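Local coordinates for recombination protein recR (Deinococcus radiodurans, PDB 1VDD) that takes part in homologous recombinational DNA repair, probably acting with RecF and RecO as a ring-shaped, zinc-containing assembly that binds DNA, at the interface of chains A and B. Coordinates in Å, arbitrary orientation; residue numbers count along the deposited sequence, not the author numbering. Chains: chain A/B, Recombination protein recR.

The interface of chains A and B. Residues chain A 97, 99; chain B 186-188, 191.
A:Glu99 reaches from a loop of the Toprim region of one subunit onto helix 183-191 of the other, where its carboxylate meets B:Gly187 and B:Thr191. With CG anti to its own carbonyl carbon (chi1 -79°) and the chain extended beyond it, the carboxylate is carried straight to the helix surface. The glutamate and threonine side chains run at about a right angle, and A:Glu99 CD lies 3.8 Å from the B:Thr191 methyl, CG2. The carboxylate oxygen OE2 stands over the face of the peptide, with A:Glu99 OE2 to B:Gly187 O at 2.7 Å. Both oxygens are acceptors, so this is a clash, and the exact placement of OE2 is doubtful. Within the helix, B:Thr191 OG1 donates to B:Gly187 O over 3.2 Å at a C=O...donor angle of 120°; with OG1 reaching back to this carbonyl one turn earlier (chi1 56°), CG2, anti to the threonine carbonyl carbon, faces the glutamate. An alanine in place of B:Thr191 would probably leave the glutamate carboxylate without its methyl neighbour and the B:Gly187 carbonyl without its hydroxyl donor. On the same helix, B:Arg188 NH1 lies 4.2 Å from A:Glu99 OE1, too far for a salt bridge but near enough that the positive charge may steady the acid. The lack of a side chain on B:Gly187 lets both chain A residues come close to the helix backbone. The two-fold repeats this patch, and the paired subunits are plausibly a building unit of the RecR ring. A:Ser97 OG sits 3.2 Å from B:Gly187 N, a close contact over the peptide face that does not support a hydrogen bond, because the N-H points well aside from the hydroxyl oxygen.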
loop_
_atom_site.group_PDB
_atom_site.type_symbol
_atom_site.label_atom_id
_atom_site.label_comp_id
_atom_site.label_asym_id
_atom_site.label_seq_id
_atom_site.Cartn_x
_atom_site.Cartn_y
_atom_site.Cartn_z
ATOM N N SER A 97 18.639 9.301 18.226
ATOM C CA SER A 97 19.518 9.373 17.070
ATOM C C SER A 97 20.987 9.228 17.464
ATOM O O SER A 97 21.868 9.221 16.596
ATOM C CB SER A 97 19.303 10.699 16.340
ATOM O OG SER A 97 20.133 10.792 15.200
ATOM N N GLU A 99 23.410 11.137 18.564
ATOM C CA GLU A 99 24.389 12.066 18.019
ATOM C C GLU A 99 24.148 13.510 18.446
ATOM O O GLU A 99 24.644 14.443 17.800
ATOM C CB GLU A 99 24.392 12.004 16.489
ATOM C CG GLU A 99 25.148 10.820 15.886
ATOM C CD GLU A 99 25.246 10.912 14.372
ATOM O OE1 GLU A 99 25.935 10.069 13.751
ATOM O OE2 GLU A 99 24.624 11.838 13.809
ATOM N N LEU B 186 18.386 11.407 10.356
ATOM C CA LEU B 186 18.308 12.573 11.244
ATOM C C LEU B 186 19.679 12.867 11.834
ATOM O O LEU B 186 20.087 14.033 11.941
ATOM C CB LEU B 186 17.326 12.322 12.386
ATOM C CG LEU B 186 15.855 12.483 12.027
ATOM C CD1 LEU B 186 15.003 11.771 13.053
ATOM C CD2 LEU B 186 15.510 13.958 11.935
ATOM N N GLY B 187 20.371 11.799 12.223
ATOM C CA GLY B 187 21.702 11.926 12.783
ATOM C C GLY B 187 22.658 12.587 11.813
ATOM O O GLY B 187 23.299 13.581 12.150
ATOM N N ARG B 188 22.766 12.041 10.604
ATOM C CA ARG B 188 23.664 12.610 9.607
ATOM C C ARG B 188 23.149 13.965 9.177
ATOM O O ARG B 188 23.888 14.785 8.644
ATOM C CB ARG B 188 23.795 11.691 8.390
ATOM C CG ARG B 188 24.389 10.333 8.712
ATOM C CD ARG B 188 25.169 9.747 7.530
ATOM N NE ARG B 188 25.529 8.349 7.766
ATOM C CZ ARG B 188 26.201 7.908 8.830
ATOM N NH1 ARG B 188 26.602 8.754 9.775
ATOM N NH2 ARG B 188 26.460 6.609 8.959
ATOM N N THR B 191 24.636 16.261 11.986
ATOM C CA THR B 191 26.077 16.372 11.872
ATOM C C THR B 191 26.467 17.103 10.602
ATOM O O THR B 191 27.490 17.793 10.547
ATOM C CB THR B 191 26.736 14.977 11.875
ATOM O OG1 THR B 191 26.172 14.181 10.825
ATOM C CG2 THR B 191 26.505 14.286 13.226
#